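Local atomic coordinates of cysteine desulfurase (Fervidobacterium islandicum, PDB entry 6A6G), a protein that probably catalyses the PLP-dependent removal of sulfur from cysteine, yielding alanine and sulfur for iron-sulfur cluster assembly as a SufS-type desulfurase. Residues L345-V350 / T396-V401. Numbering follows the deposited sequence.
Sequences LVSFNV and TVRASV
One face of the Phe348 ring is covered by Val397, whose CB stands 3.8 Å from the ring centroid in a CH-pi contact, displaced toward the rim. Strands 345-350 and 396-400 are antiparallel neighbours in the mixed sheet of the smaller domain of this fold-type I PLP enzyme. Val397 CG1 meets the far end of the ring, and Ala399 CB lies 4.1 Å from Phe348 CE1. The ring reaches over the neighbouring strand because CG sits between the backbone N and carbonyl carbon (chi1 62°). With an alanine here, Val397 would probably lose its aromatic cover and a gap would open beside Leu417 of helix 407-422, which also touches the Phe348 side chain. Val346 with Ala399 and Phe348 with Val397 are hydrogen-bonded pairs; the bond from Val346 N to Ala399 O is 2.8 Å and nearly straight (166°). Phe348, Val397 and Ala399 share the sheet face packed by helices 355-366 and 407-422. On the other face, Leu345 CB meets Ser400 CB at 3.6 Å, while Ser347 OG bonds to Val188 O and lies beside the aliphatic chain of Arg398. Bent at chi3 (53°), that arginine bonds through NH1 to Asn187 O, and its side chain lies about 6 Å from a bound PLP. Thr396 CG2 presses against Ser347 CB at 3.3 Å.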
loop_
_atom_site.group_PDB
_atom_site.type_symbol
_atom_site.label_atom_id
_atom_site.label_comp_id
_atom_site.label_asym_id
_atom_site.label_seq_id
_atom_site.Cartn_x
_atom_site.Cartn_y
_atom_site.Cartn_z
ATOM N N LEU B 345 16.432 -3.635 21.287
ATOM C CA LEU B 345 16.778 -2.208 21.143
ATOM C C LEU B 345 16.997 -1.535 22.484
ATOM O O LEU B 345 16.353 -1.870 23.446
ATOM C CB LEU B 345 15.662 -1.425 20.417
ATOM C CG LEU B 345 14.305 -1.369 21.149
ATOM C CD1 LEU B 345 14.116 -0.142 22.013
ATOM C CD2 LEU B 345 13.144 -1.460 20.168
ATOM N N VAL B 346 17.889 -0.559 22.516
ATOM C CA VAL B 346 18.080 0.252 23.673
ATOM C C VAL B 346 17.964 1.706 23.309
ATOM O O VAL B 346 18.709 2.204 22.474
ATOM C CB VAL B 346 19.443 -0.024 24.327
ATOM C CG1 VAL B 346 19.598 0.771 25.599
ATOM C CG2 VAL B 346 19.501 -1.481 24.724
ATOM N N SER B 347 17.031 2.382 23.957
ATOM C CA SER B 347 16.984 3.827 23.884
ATOM C C SER B 347 17.784 4.458 25.026
ATOM O O SER B 347 17.724 4.004 26.157
ATOM C CB SER B 347 15.560 4.318 23.975
ATOM O OG SER B 347 14.872 4.047 22.795
ATOM N N PHE B 348 18.474 5.543 24.736
ATOM C CA PHE B 348 19.372 6.116 25.698
ATOM C C PHE B 348 19.708 7.550 25.347
ATOM O O PHE B 348 19.443 7.999 24.250
ATOM C CB PHE B 348 20.657 5.272 25.765
ATOM C CG PHE B 348 21.440 5.204 24.469
ATOM C CD1 PHE B 348 21.201 4.224 23.552
ATOM C CD2 PHE B 348 22.482 6.109 24.207
ATOM C CE1 PHE B 348 21.928 4.156 22.368
ATOM C CE2 PHE B 348 23.221 6.038 23.040
ATOM C CZ PHE B 348 22.935 5.068 22.118
ATOM N N ASN B 349 20.269 8.269 26.298
ATOM C CA ASN B 349 20.855 9.576 26.038
ATOM C C ASN B 349 22.273 9.665 26.550
ATOM O O ASN B 349 22.623 9.027 27.526
ATOM C CB ASN B 349 20.021 10.631 26.673
ATOM C CG ASN B 349 18.942 11.120 25.763
ATOM O OD1 ASN B 349 19.218 11.540 24.640
ATOM N ND2 ASN B 349 17.706 11.115 26.252
ATOM N N VAL B 350 23.097 10.431 25.860
ATOM C CA VAL B 350 24.455 10.681 26.293
ATOM C C VAL B 350 24.414 11.970 27.084
ATOM O O VAL B 350 23.882 12.961 26.606
ATOM C CB VAL B 350 25.418 10.825 25.099
ATOM C CG1 VAL B 350 26.782 11.335 25.570
ATOM C CG2 VAL B 350 25.566 9.503 24.363
ATOM N N THR B 396 15.787 10.926 22.080
ATOM C CA THR B 396 16.562 9.800 22.490
ATOM C C THR B 396 17.354 9.269 21.294
ATOM O O THR B 396 16.930 9.416 20.150
ATOM C CB THR B 396 15.561 8.737 22.987
ATOM O OG1 THR B 396 15.242 8.978 24.362
ATOM C CG2 THR B 396 16.055 7.368 22.817
ATOM N N VAL B 397 18.504 8.673 21.600
ATOM C CA VAL B 397 19.213 7.797 20.699
ATOM C C VAL B 397 18.668 6.376 20.831
ATOM O O VAL B 397 18.259 5.928 21.914
ATOM C CB VAL B 397 20.732 7.776 20.986
ATOM C CG1 VAL B 397 21.455 7.045 19.890
ATOM C CG2 VAL B 397 21.272 9.184 21.068
ATOM N N ARG B 398 18.643 5.661 19.723
ATOM C CA ARG B 398 18.159 4.306 19.770
ATOM C C ARG B 398 19.061 3.461 18.919
ATOM O O ARG B 398 19.212 3.745 17.737
ATOM C CB ARG B 398 16.695 4.202 19.305
ATOM C CG ARG B 398 16.111 2.820 19.559
ATOM C CD ARG B 398 14.779 2.580 18.866
ATOM N NE ARG B 398 14.873 2.868 17.441
ATOM C CZ ARG B 398 13.842 3.006 16.620
ATOM N NH1 ARG B 398 12.598 2.863 17.065
ATOM N NH2 ARG B 398 14.065 3.281 15.340
ATOM N N ALA B 399 19.662 2.448 19.543
ATOM C CA ALA B 399 20.376 1.393 18.854
ATOM C C ALA B 399 19.574 0.113 18.977
ATOM O O ALA B 399 19.113 -0.261 20.067
ATOM C CB ALA B 399 21.743 1.211 19.474
ATOM N N SER B 400 19.415 -0.576 17.873
ATOM C CA SER B 400 18.640 -1.817 17.829
ATOM C C SER B 400 19.328 -2.851 16.959
ATOM O O SER B 400 19.851 -2.516 15.898
ATOM C CB SER B 400 17.264 -1.558 17.251
ATOM O OG SER B 400 17.368 -0.670 16.155
ATOM N N VAL B 401 19.252 -4.099 17.404
ATOM C CA VAL B 401 19.926 -5.204 16.797
ATOM C C VAL B 401 18.977 -6.159 16.077
ATOM O O VAL B 401 17.785 -6.238 16.379
ATOM C CB VAL B 401 20.768 -5.997 17.824
ATOM C CG1 VAL B 401 21.770 -5.086 18.487
ATOM C CG2 VAL B 401 19.906 -6.646 18.899
#